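Local coordinates for protein tRNA (guanine(26)-N(2))-dimethyltransferase (Pyrococcus horikoshii, PDB 2EJU) that probably transfers two methyl groups from S-adenosyl-L-methionine to the N2 atom of guanine 26 in a number of tRNAs, at residues Ser24-Asn29 / Glu81-Leu86; Leu34-Val39 / Gly59-Arg64; Arg180-Val185 / Thr197-Gly202; Leu331-Lys336 / Val370-Ile375. All coordinates share one frame; numbering follows the deposited sequence.

How the contacts relate
Contacts 1 and 2 lie on one side of the chain's centre and build neighbouring parts of the S-adenosyl-L-homocysteine site; their centres are about 16 Å apart and they touch where N29 O meets R36 NH2 at 3.1 Å, a probable hydrogen bond. Contact 2 holds the carboxylate end of the ligand directly, whereas contact 1 fixes a loop whose F27 touches it. Contact 3 belongs to the same methyltransferase fold but packs across the chain's centre from contact 2, their centres about 25 Å apart, with the Y182 side chain about 14 Å from the ligand. Contact 4 is remote from the site, centred about 42 Å from contact 2, in the C-terminal part of the chain.

Contact 1: Ser24-Asn29 / Glu81-Leu86; sequences SPVFYN and EDAYEL
V26 plugs its two methyls against A83, D82 and L86 at the start of helix 81-92, the helix that follows strand 73-78 in the Rossmann-like fold of class I methyltransferases. With CG1 anti to the backbone N (chi1 -177°), that methyl reaches L86 CD2 at 3.7 Å, the two side chains slanting across each other, and passes A83 CB at 4.2 Å. The other branch turns to the helix backbone: V26 CG2 lies 3.7 Å from D82 O and 3.9 Å from D82 CB. Trimmed to an alanine, V26 would lose both methyls, which is likely to open a gap beside L86 and A83 and leave the loop less firmly seated on the helix. Next to it P25 rests its ring carbon CB 3.5 Å from D82 OD2, a packing contact near the protein surface. Further out, T58 touches both V26 and L86, and P16 backs S24 and P25. The loop runs on to F27, which touches the bound S-adenosyl-L-homocysteine and meets F140 edge-to-face, while A83 lies next to D78, whose OD1 is hydrogen-bonded to that ligand. Before the valine, S24 OG donates to V26 O over 3.2 Å, coming from above the carbonyl plane, 57° out of it.

Contact 2: Leu34-Val39 / Gly59-Arg64; sequences LNRDIV and GIRGIR. With SAH (S-adenosyl-L-homocysteine), chain B.
R36 and R61 reach the same ligand oxygen by different bends: R36 turns at chi2 (108°) and again at chi3, while R61 runs straight to its own turn at chi3 (-66°). R36 NH1 thus donates to OXT of S-adenosyl-L-homocysteine at 2.8 Å, and R61 NH1 does so at 3.0 Å, with a weak third bond from R61 NE. The two guanidinium planes stand nearly perpendicular, and R36 CD lies over one face of the R61 group; I60 CG2 covers a face of R36. Helix 60-68 starts just after G59, its N-cap, in the loop that follows strand 50-53, the first strand of the class I methyltransferase fold. Across from it N35 OD1 takes R61 NH2 at 3.1 Å, in the guanidinium plane. The paired positive charges are offset by acids: E8 salt-bridges R36, while D136 and D138 hold R61. Those two aspartates and N35 OD1 would probably lose this partner if a leucine stood in place of R61, and the hold on the ligand carboxylate would weaken. One turn on, R64 NH2 approaches D37 OD1 almost head-on, in line with the C-O bond, a 2.6 Å salt bridge; D37 OD1 also accepts from A300 N.

Contact 3: Arg180-Val185 / Thr197-Gly202; sequences RKYLAV and TRILVG
Apolar packing carries the contact between Y182, A184 and I199, with L200 joining at the far end of the tyrosine ring. The CG2 methyl of I199, set anti to the backbone N while CG1 lies beside it (chi1 -77°), points into the bend of the chain that follows helix 175-182. It meets Y182 CB at 3.8 Å and A184 CB at 3.9 Å, bridging two residues on either side of L183. L200 brings CD1 to 4.2 Å from Y182 CE1, slanting across the tyrosine. The longer branch of I199 adds a loose approach of CD1 to V185 O, at 4.4 Å.

The bend itself depends on the backbone. L183 departs from helical geometry with a positive phi of 49°, and the chain then opens into an extended shape that turns A184 CB toward the isoleucine.

Polar interactions come from outside the two segments. R206, further along helix 192-209, donates to Y182 O and L183 O and so satisfies carbonyls at the helix end, while Y182 OH has a weak hydrogen bond to S142 OG. V185 pairs through its backbone with G274.

T197 and V201 carry the helix onto strands 213-223 and 226-235, T197 against A220 and V201 against V217 and A229; L200 also touches F227. Helix 192-209 is the last helix before the closing hairpin of strands 213-223 and 226-235, in which strand 226-235 runs antiparallel beside strand 158-164, the hallmark of the class I methyltransferase sheet.

Contact 4: Leu331-Lys336 / Val370-Ile375; sequences LKIETK and VFIETI
The turn joining helices 324-331 and 338-347, in a C-terminal region whose order of helices and strands is consistent with a winged-helix domain, meets the end of helix 368-375 here. A Schellman motif with K332 as its positive-phi residue closes the first helix and sends the chain past the last one. K336 N then donates to I375 O at 2.8 Å, in the carbonyl plane, and T335 CA brings its hydrogen to the same oxygen. The K336 side chain, straight from CG outward (chi2 176°, chi3 179°), runs back over the helix terminus: NZ makes a weak 3.3 Å bond to T374 O and reaches E373 O through a water. A positive charge there probably suits the carbonyls of a helix end. Beside these polar contacts runs an apolar seam. L331 CD1 and I372 CD1 meet tip to tip at 3.7 Å, while T335 CG2 runs alongside I375, 4.0 Å from its CD1; I333 CD1 touches both isoleucines more loosely. Within the helix, T374 OG1 donates to V370 O at 2.7 Å and also bonds Q348 NE2. Around it I372 packs on I327 of helix 324-331, and T374 on A344 and L345 of helix 338-347, whose I341 touches both I375 and K336.

Contact 1: Ser24-Asn29 / Glu81-Leu86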
# COMPACT_ATOMS: atom_id res chain seq x y z
N SER A 24 5.47 -2.78 -24.64
CA SER A 24 6.90 -2.92 -24.37
C SER A 24 7.23 -4.33 -23.90
O SER A 24 6.42 -4.98 -23.23
CB SER A 24 7.32 -1.90 -23.32
OG SER A 24 8.72 -1.97 -23.07
N PRO A 25 8.43 -4.83 -24.24
CA PRO A 25 8.85 -6.17 -23.82
C PRO A 25 9.06 -6.30 -22.31
O PRO A 25 8.91 -7.38 -21.75
CB PRO A 25 10.13 -6.39 -24.62
CG PRO A 25 10.69 -5.01 -24.74
CD PRO A 25 9.46 -4.20 -25.08
N VAL A 26 9.41 -5.19 -21.66
CA VAL A 26 9.62 -5.17 -20.21
C VAL A 26 9.00 -3.89 -19.67
O VAL A 26 9.40 -2.79 -20.04
CB VAL A 26 11.12 -5.22 -19.84
CG1 VAL A 26 11.28 -5.28 -18.32
CG2 VAL A 26 11.79 -6.42 -20.50
N PHE A 27 8.03 -4.04 -18.77
CA PHE A 27 7.32 -2.90 -18.21
C PHE A 27 8.07 -2.00 -17.23
O PHE A 27 8.79 -2.46 -16.35
CB PHE A 27 6.03 -3.40 -17.55
CG PHE A 27 5.15 -2.31 -17.01
CD1 PHE A 27 5.27 -1.88 -15.70
CD2 PHE A 27 4.19 -1.71 -17.83
CE1 PHE A 27 4.45 -0.87 -15.19
CE2 PHE A 27 3.36 -0.70 -17.33
CZ PHE A 27 3.49 -0.28 -16.01
N TYR A 28 7.87 -0.70 -17.41
CA TYR A 28 8.46 0.32 -16.55
C TYR A 28 7.56 1.55 -16.57
O TYR A 28 7.23 2.07 -17.64
CB TYR A 28 9.85 0.74 -17.02
CG TYR A 28 10.39 1.88 -16.18
CD1 TYR A 28 10.72 1.67 -14.83
CD2 TYR A 28 10.52 3.17 -16.70
CE1 TYR A 28 11.15 2.72 -14.03
CE2 TYR A 28 10.94 4.23 -15.90
CZ TYR A 28 11.26 4.00 -14.57
OH TYR A 28 11.66 5.04 -13.77
N ASN A 29 7.17 2.00 -15.39
CA ASN A 29 6.31 3.18 -15.28
C ASN A 29 6.99 4.22 -14.40
O ASN A 29 7.14 4.03 -13.19
CB ASN A 29 4.96 2.80 -14.67
CG ASN A 29 3.97 3.96 -14.68
OD1 ASN A 29 4.35 5.11 -14.89
ND2 ASN A 29 2.71 3.65 -14.44
N GLU A 81 11.36 -13.99 -19.39
CA GLU A 81 12.76 -14.16 -19.81
C GLU A 81 13.35 -12.80 -20.19
O GLU A 81 14.51 -12.51 -19.87
CB GLU A 81 12.84 -15.10 -21.01
CG GLU A 81 14.23 -15.28 -21.61
CD GLU A 81 15.13 -16.19 -20.79
OE1 GLU A 81 15.46 -15.84 -19.64
OE2 GLU A 81 15.50 -17.27 -21.31
N ASP A 82 12.57 -11.98 -20.88
CA ASP A 82 13.00 -10.65 -21.28
C ASP A 82 13.32 -9.80 -20.06
O ASP A 82 14.31 -9.08 -20.03
CB ASP A 82 11.91 -9.97 -22.10
CG ASP A 82 11.89 -10.42 -23.55
OD1 ASP A 82 12.42 -11.52 -23.84
OD2 ASP A 82 11.35 -9.68 -24.40
N ALA A 83 12.45 -9.88 -19.06
CA ALA A 83 12.64 -9.11 -17.83
C ALA A 83 13.89 -9.60 -17.12
O ALA A 83 14.72 -8.81 -16.68
CB ALA A 83 11.41 -9.25 -16.93
N TYR A 84 14.03 -10.92 -17.01
CA TYR A 84 15.19 -11.53 -16.36
C TYR A 84 16.50 -11.05 -17.00
O TYR A 84 17.44 -10.67 -16.31
CB TYR A 84 15.10 -13.06 -16.44
CG TYR A 84 16.29 -13.78 -15.85
CD1 TYR A 84 16.57 -13.72 -14.48
CD2 TYR A 84 17.15 -14.52 -16.66
CE1 TYR A 84 17.67 -14.39 -13.94
CE2 TYR A 84 18.26 -15.19 -16.13
CZ TYR A 84 18.51 -15.12 -14.77
OH TYR A 84 19.59 -15.80 -14.24
N GLU A 85 16.56 -11.08 -18.33
CA GLU A 85 17.76 -10.65 -19.03
C GLU A 85 18.08 -9.18 -18.76
O GLU A 85 19.24 -8.82 -18.56
CB GLU A 85 17.61 -10.89 -20.54
CG GLU A 85 17.64 -12.37 -20.89
CD GLU A 85 18.98 -13.02 -20.60
OE1 GLU A 85 19.04 -14.27 -20.49
OE2 GLU A 85 19.99 -12.29 -20.47
N LEU A 86 17.04 -8.34 -18.74
CA LEU A 86 17.23 -6.92 -18.48
C LEU A 86 17.62 -6.68 -17.02
O LEU A 86 18.41 -5.78 -16.71
CB LEU A 86 15.95 -6.15 -18.79
CG LEU A 86 16.05 -4.63 -18.61
CD1 LEU A 86 17.16 -4.10 -19.50
CD2 LEU A 86 14.72 -3.98 -18.95

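Contact 2: Leu34-Val39 / Gly59-Arg64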
# COMPACT_ATOMS: atom_id res chain seq x y z
N LEU A 34 7.41 7.42 -7.42
CA LEU A 34 6.95 7.91 -6.12
C LEU A 34 6.67 6.73 -5.20
O LEU A 34 7.05 6.74 -4.02
CB LEU A 34 5.67 8.74 -6.30
CG LEU A 34 5.05 9.31 -5.01
CD1 LEU A 34 6.09 10.14 -4.27
CD2 LEU A 34 3.83 10.16 -5.35
N ASN A 35 6.01 5.71 -5.73
CA ASN A 35 5.70 4.51 -4.96
C ASN A 35 7.03 3.93 -4.47
O ASN A 35 7.19 3.62 -3.28
CB ASN A 35 4.97 3.50 -5.85
CG ASN A 35 4.61 2.21 -5.12
OD1 ASN A 35 5.48 1.47 -4.66
ND2 ASN A 35 3.31 1.92 -5.03
N ARG A 36 7.98 3.79 -5.39
CA ARG A 36 9.30 3.26 -5.07
C ARG A 36 9.97 4.09 -3.98
O ARG A 36 10.56 3.55 -3.04
CB ARG A 36 10.18 3.24 -6.33
CG ARG A 36 10.58 1.86 -6.82
CD ARG A 36 9.86 1.46 -8.10
NE ARG A 36 10.00 2.46 -9.17
CZ ARG A 36 9.33 2.43 -10.32
NH1 ARG A 36 8.49 1.44 -10.57
NH2 ARG A 36 9.47 3.40 -11.21
N ASP A 37 9.89 5.42 -4.09
CA ASP A 37 10.48 6.30 -3.08
C ASP A 37 9.93 6.01 -1.69
O ASP A 37 10.69 5.91 -0.72
CB ASP A 37 10.21 7.78 -3.39
CG ASP A 37 11.10 8.33 -4.49
OD1 ASP A 37 12.29 7.96 -4.55
OD2 ASP A 37 10.60 9.15 -5.29
N ILE A 38 8.61 5.89 -1.60
CA ILE A 38 7.95 5.64 -0.33
C ILE A 38 8.51 4.40 0.34
O ILE A 38 8.89 4.44 1.51
CB ILE A 38 6.42 5.48 -0.51
CG1 ILE A 38 5.84 6.71 -1.21
CG2 ILE A 38 5.74 5.29 0.84
CD1 ILE A 38 6.01 8.00 -0.45
N VAL A 39 8.56 3.29 -0.39
CA VAL A 39 9.08 2.06 0.20
C VAL A 39 10.54 2.23 0.60
O VAL A 39 10.97 1.75 1.65
CB VAL A 39 8.90 0.84 -0.76
CG1 VAL A 39 9.56 1.10 -2.09
CG2 VAL A 39 9.46 -0.41 -0.11
N GLY A 59 13.76 -4.48 -12.80
CA GLY A 59 14.57 -4.66 -11.61
C GLY A 59 14.82 -3.38 -10.83
O GLY A 59 15.52 -3.40 -9.82
N ILE A 60 14.23 -2.27 -11.28
CA ILE A 60 14.43 -0.98 -10.62
C ILE A 60 14.18 -0.96 -9.11
O ILE A 60 14.94 -0.35 -8.36
CB ILE A 60 13.56 0.13 -11.29
CG1 ILE A 60 13.78 1.47 -10.59
CG2 ILE A 60 12.08 -0.24 -11.21
CD1 ILE A 60 15.22 1.94 -10.60
N ARG A 61 13.11 -1.62 -8.67
CA ARG A 61 12.78 -1.63 -7.25
C ARG A 61 13.88 -2.29 -6.41
O ARG A 61 14.45 -1.65 -5.52
CB ARG A 61 11.44 -2.35 -7.03
CG ARG A 61 10.81 -2.11 -5.68
CD ARG A 61 9.42 -2.74 -5.62
NE ARG A 61 8.49 -2.09 -6.55
CZ ARG A 61 7.57 -1.20 -6.19
NH1 ARG A 61 6.79 -0.66 -7.12
NH2 ARG A 61 7.41 -0.88 -4.92
N GLY A 62 14.17 -3.55 -6.70
CA GLY A 62 15.21 -4.26 -5.97
C GLY A 62 16.54 -3.54 -6.06
O GLY A 62 17.29 -3.49 -5.09
N ILE A 63 16.86 -2.99 -7.23
CA ILE A 63 18.11 -2.27 -7.40
C ILE A 63 18.15 -1.08 -6.45
O ILE A 63 19.16 -0.84 -5.78
CB ILE A 63 18.29 -1.79 -8.86
CG1 ILE A 63 18.54 -2.98 -9.77
CG2 ILE A 63 19.48 -0.83 -8.95
CD1 ILE A 63 18.69 -2.63 -11.24
N ARG A 64 17.06 -0.33 -6.37
CA ARG A 64 17.03 0.81 -5.47
C ARG A 64 17.06 0.33 -4.02
O ARG A 64 17.62 0.99 -3.15
CB ARG A 64 15.80 1.68 -5.74
CG ARG A 64 15.86 2.42 -7.08
CD ARG A 64 14.79 3.48 -7.18
NE ARG A 64 14.95 4.50 -6.16
CZ ARG A 64 14.01 5.37 -5.79
NH1 ARG A 64 12.81 5.34 -6.36
NH2 ARG A 64 14.27 6.26 -4.84
N SAH B . 7.56 -4.03 -9.61
CA SAH B . 7.73 -3.02 -10.50
CB SAH B . 6.88 -3.63 -11.64
CG SAH B . 6.03 -4.69 -12.24
SD SAH B . 5.17 -5.04 -13.67
C SAH B . 8.40 -1.78 -10.52
O SAH B . 8.84 -1.53 -11.74
OXT SAH B . 8.52 -1.09 -9.48
C5' SAH B . 4.57 -6.58 -13.24
C4' SAH B . 5.24 -7.66 -14.15
O4' SAH B . 4.95 -8.85 -13.40
C3' SAH B . 6.19 -8.04 -15.25
O3' SAH B . 7.61 -7.70 -15.36
C2' SAH B . 6.01 -9.56 -15.39
O2' SAH B . 6.44 -10.36 -16.34
C1' SAH B . 5.22 -9.99 -14.19
N9 SAH B . 4.64 -11.36 -13.68
C8 SAH B . 3.45 -11.80 -14.06
N7 SAH B . 3.20 -12.95 -13.51
C5 SAH B . 4.21 -13.28 -12.75
C6 SAH B . 4.49 -14.39 -11.92
N6 SAH B . 3.59 -15.36 -11.82
N1 SAH B . 5.70 -14.45 -11.21
C2 SAH B . 6.64 -13.45 -11.31
N3 SAH B . 6.39 -12.36 -12.11
C4 SAH B . 5.19 -12.25 -12.84

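Contact 3: Arg180-Val185 / Thr197-Gly202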
# COMPACT_ATOMS: atom_id res chain seq x y z
N ARG A 180 -14.96 -11.83 -5.98
CA ARG A 180 -14.09 -12.95 -6.36
C ARG A 180 -12.64 -12.80 -5.89
O ARG A 180 -12.06 -13.74 -5.35
CB ARG A 180 -14.08 -13.14 -7.89
CG ARG A 180 -15.42 -13.56 -8.50
CD ARG A 180 -15.21 -14.31 -9.82
NE ARG A 180 -14.39 -13.56 -10.75
CZ ARG A 180 -14.78 -12.45 -11.38
NH1 ARG A 180 -16.00 -11.96 -11.19
NH2 ARG A 180 -13.94 -11.82 -12.20
N LYS A 181 -12.07 -11.62 -6.08
CA LYS A 181 -10.68 -11.40 -5.71
C LYS A 181 -10.40 -11.07 -4.26
O LYS A 181 -9.46 -11.60 -3.67
CB LYS A 181 -10.09 -10.28 -6.58
CG LYS A 181 -10.17 -10.54 -8.08
CD LYS A 181 -9.77 -9.30 -8.88
CE LYS A 181 -9.96 -9.50 -10.38
NZ LYS A 181 -9.05 -10.54 -10.93
N TYR A 182 -11.21 -10.20 -3.67
CA TYR A 182 -11.01 -9.76 -2.30
C TYR A 182 -12.01 -10.27 -1.29
O TYR A 182 -11.89 -9.98 -0.10
CB TYR A 182 -10.99 -8.23 -2.28
CG TYR A 182 -9.93 -7.66 -3.19
CD1 TYR A 182 -8.59 -7.69 -2.83
CD2 TYR A 182 -10.27 -7.13 -4.45
CE1 TYR A 182 -7.60 -7.21 -3.68
CE2 TYR A 182 -9.28 -6.65 -5.31
CZ TYR A 182 -7.95 -6.70 -4.91
OH TYR A 182 -6.94 -6.25 -5.74
N LEU A 183 -12.98 -11.04 -1.76
CA LEU A 183 -14.00 -11.59 -0.88
C LEU A 183 -14.59 -10.51 0.03
O LEU A 183 -14.67 -10.66 1.25
CB LEU A 183 -13.41 -12.73 -0.05
CG LEU A 183 -12.97 -13.95 -0.88
CD1 LEU A 183 -12.23 -14.94 0.01
CD2 LEU A 183 -14.19 -14.62 -1.51
N ALA A 184 -15.00 -9.40 -0.59
CA ALA A 184 -15.59 -8.30 0.15
C ALA A 184 -16.52 -7.50 -0.76
O ALA A 184 -16.33 -7.46 -1.98
CB ALA A 184 -14.49 -7.41 0.71
N VAL A 185 -17.52 -6.87 -0.15
CA VAL A 185 -18.50 -6.05 -0.86
C VAL A 185 -18.03 -4.59 -0.86
O VAL A 185 -17.99 -3.93 0.18
CB VAL A 185 -19.89 -6.15 -0.17
CG1 VAL A 185 -20.90 -5.29 -0.91
CG2 VAL A 185 -20.35 -7.60 -0.13
N THR A 197 -8.99 0.75 0.28
CA THR A 197 -7.74 0.58 1.00
C THR A 197 -7.97 -0.31 2.22
O THR A 197 -7.13 -1.13 2.57
CB THR A 197 -7.16 1.94 1.49
OG1 THR A 197 -6.90 2.79 0.36
CG2 THR A 197 -5.86 1.73 2.25
N ARG A 198 -9.12 -0.15 2.87
CA ARG A 198 -9.44 -0.95 4.05
C ARG A 198 -9.81 -2.37 3.67
O ARG A 198 -9.63 -3.29 4.47
CB ARG A 198 -10.56 -0.28 4.86
CG ARG A 198 -10.05 0.92 5.65
CD ARG A 198 -11.15 1.64 6.43
NE ARG A 198 -10.62 2.86 7.05
CZ ARG A 198 -9.97 2.90 8.21
NH1 ARG A 198 -9.53 4.07 8.67
NH2 ARG A 198 -9.78 1.79 8.92
N ILE A 199 -10.32 -2.55 2.46
CA ILE A 199 -10.65 -3.89 1.98
C ILE A 199 -9.34 -4.63 1.76
O ILE A 199 -9.21 -5.80 2.10
CB ILE A 199 -11.43 -3.85 0.64
CG1 ILE A 199 -12.89 -3.47 0.90
CG2 ILE A 199 -11.37 -5.23 -0.05
CD1 ILE A 199 -13.69 -3.21 -0.35
N LEU A 200 -8.35 -3.94 1.20
CA LEU A 200 -7.04 -4.55 0.95
C LEU A 200 -6.36 -4.97 2.26
O LEU A 200 -5.85 -6.08 2.37
CB LEU A 200 -6.13 -3.58 0.19
CG LEU A 200 -4.73 -4.09 -0.21
CD1 LEU A 200 -4.86 -5.27 -1.16
CD2 LEU A 200 -3.94 -2.97 -0.87
N VAL A 201 -6.35 -4.08 3.25
CA VAL A 201 -5.73 -4.43 4.52
C VAL A 201 -6.48 -5.60 5.15
O VAL A 201 -5.88 -6.52 5.69
CB VAL A 201 -5.74 -3.23 5.49
CG1 VAL A 201 -5.26 -3.67 6.88
CG2 VAL A 201 -4.83 -2.12 4.95
N GLY A 202 -7.81 -5.55 5.05
CA GLY A 202 -8.64 -6.59 5.61
C GLY A 202 -8.43 -7.97 5.01
O GLY A 202 -8.48 -8.97 5.73

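Contact 4: Leu331-Lys336 / Val370-Ile375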
# COMPACT_ATOMS: atom_id res chain seq x y z
N LEU A 331 -27.70 15.70 -0.06
CA LEU A 331 -28.70 16.40 0.75
C LEU A 331 -29.37 17.55 -0.01
O LEU A 331 -30.40 18.06 0.43
CB LEU A 331 -28.05 16.94 2.03
CG LEU A 331 -27.58 15.93 3.07
CD1 LEU A 331 -26.86 16.65 4.19
CD2 LEU A 331 -28.77 15.15 3.62
N LYS A 332 -28.78 17.94 -1.13
CA LYS A 332 -29.30 19.04 -1.94
C LYS A 332 -29.17 20.35 -1.16
O LYS A 332 -30.13 21.11 -1.03
CB LYS A 332 -30.77 18.81 -2.30
CG LYS A 332 -31.06 17.50 -3.05
CD LYS A 332 -30.27 17.39 -4.35
CE LYS A 332 -30.61 16.08 -5.06
NZ LYS A 332 -29.79 15.85 -6.29
N ILE A 333 -27.98 20.60 -0.63
CA ILE A 333 -27.74 21.83 0.11
C ILE A 333 -26.46 22.51 -0.33
O ILE A 333 -25.57 21.88 -0.90
CB ILE A 333 -27.64 21.58 1.63
CG1 ILE A 333 -26.49 20.61 1.92
CG2 ILE A 333 -28.96 21.05 2.17
CD1 ILE A 333 -26.14 20.48 3.39
N GLU A 334 -26.37 23.81 -0.08
CA GLU A 334 -25.19 24.59 -0.41
C GLU A 334 -24.23 24.37 0.76
O GLU A 334 -24.67 24.18 1.89
CB GLU A 334 -25.54 26.08 -0.49
CG GLU A 334 -26.57 26.43 -1.56
CD GLU A 334 -25.94 26.69 -2.91
OE1 GLU A 334 -25.30 25.76 -3.46
OE2 GLU A 334 -26.07 27.83 -3.41
N THR A 335 -22.92 24.40 0.49
CA THR A 335 -21.93 24.18 1.55
C THR A 335 -20.77 25.18 1.54
O THR A 335 -20.55 25.90 0.56
CB THR A 335 -21.33 22.77 1.47
OG1 THR A 335 -20.65 22.61 0.21
CG2 THR A 335 -22.41 21.72 1.60
N LYS A 336 -20.04 25.21 2.65
CA LYS A 336 -18.89 26.09 2.80
C LYS A 336 -17.64 25.42 2.23
O LYS A 336 -17.68 24.24 1.87
CB LYS A 336 -18.67 26.40 4.29
CG LYS A 336 -19.87 27.03 4.98
CD LYS A 336 -19.60 27.22 6.47
CE LYS A 336 -20.79 27.88 7.17
NZ LYS A 336 -20.59 28.01 8.64
N VAL A 370 -23.31 17.17 13.53
CA VAL A 370 -22.55 18.38 13.85
C VAL A 370 -21.85 18.87 12.57
O VAL A 370 -21.77 20.07 12.32
CB VAL A 370 -21.49 18.13 14.94
CG1 VAL A 370 -20.56 19.34 15.06
CG2 VAL A 370 -22.18 17.89 16.27
N PHE A 371 -21.35 17.93 11.78
CA PHE A 371 -20.66 18.26 10.53
C PHE A 371 -21.59 18.98 9.55
O PHE A 371 -21.21 19.97 8.93
CB PHE A 371 -20.13 16.98 9.87
CG PHE A 371 -19.32 17.23 8.63
CD1 PHE A 371 -17.97 17.57 8.72
CD2 PHE A 371 -19.90 17.15 7.36
CE1 PHE A 371 -17.22 17.83 7.58
CE2 PHE A 371 -19.15 17.40 6.21
CZ PHE A 371 -17.81 17.74 6.32
N ILE A 372 -22.80 18.46 9.40
CA ILE A 372 -23.79 19.03 8.49
C ILE A 372 -24.18 20.45 8.89
O ILE A 372 -24.30 21.34 8.05
CB ILE A 372 -25.07 18.16 8.45
CG1 ILE A 372 -24.72 16.75 7.95
CG2 ILE A 372 -26.12 18.80 7.54
CD1 ILE A 372 -24.02 16.74 6.61
N GLU A 373 -24.37 20.65 10.19
CA GLU A 373 -24.74 21.96 10.69
C GLU A 373 -23.60 22.93 10.43
O GLU A 373 -23.82 24.11 10.18
CB GLU A 373 -25.04 21.89 12.18
CG GLU A 373 -25.49 23.22 12.76
CD GLU A 373 -25.91 23.10 14.20
OE1 GLU A 373 -25.06 22.73 15.04
OE2 GLU A 373 -27.10 23.37 14.50
N THR A 374 -22.37 22.42 10.48
CA THR A 374 -21.19 23.24 10.28
C THR A 374 -20.94 23.60 8.81
O THR A 374 -20.54 24.72 8.50
CB THR A 374 -19.93 22.54 10.82
OG1 THR A 374 -20.13 22.18 12.19
CG2 THR A 374 -18.72 23.46 10.71
N ILE A 375 -21.18 22.65 7.91
CA ILE A 375 -20.94 22.91 6.49
C ILE A 375 -22.01 23.75 5.80
O ILE A 375 -21.73 24.42 4.80
CB ILE A 375 -20.79 21.58 5.71
CG1 ILE A 375 -22.12 20.83 5.67
CG2 ILE A 375 -19.71 20.73 6.35
CD1 ILE A 375 -22.07 19.52 4.90
O HOH W 1 -23.51 26.77 8.98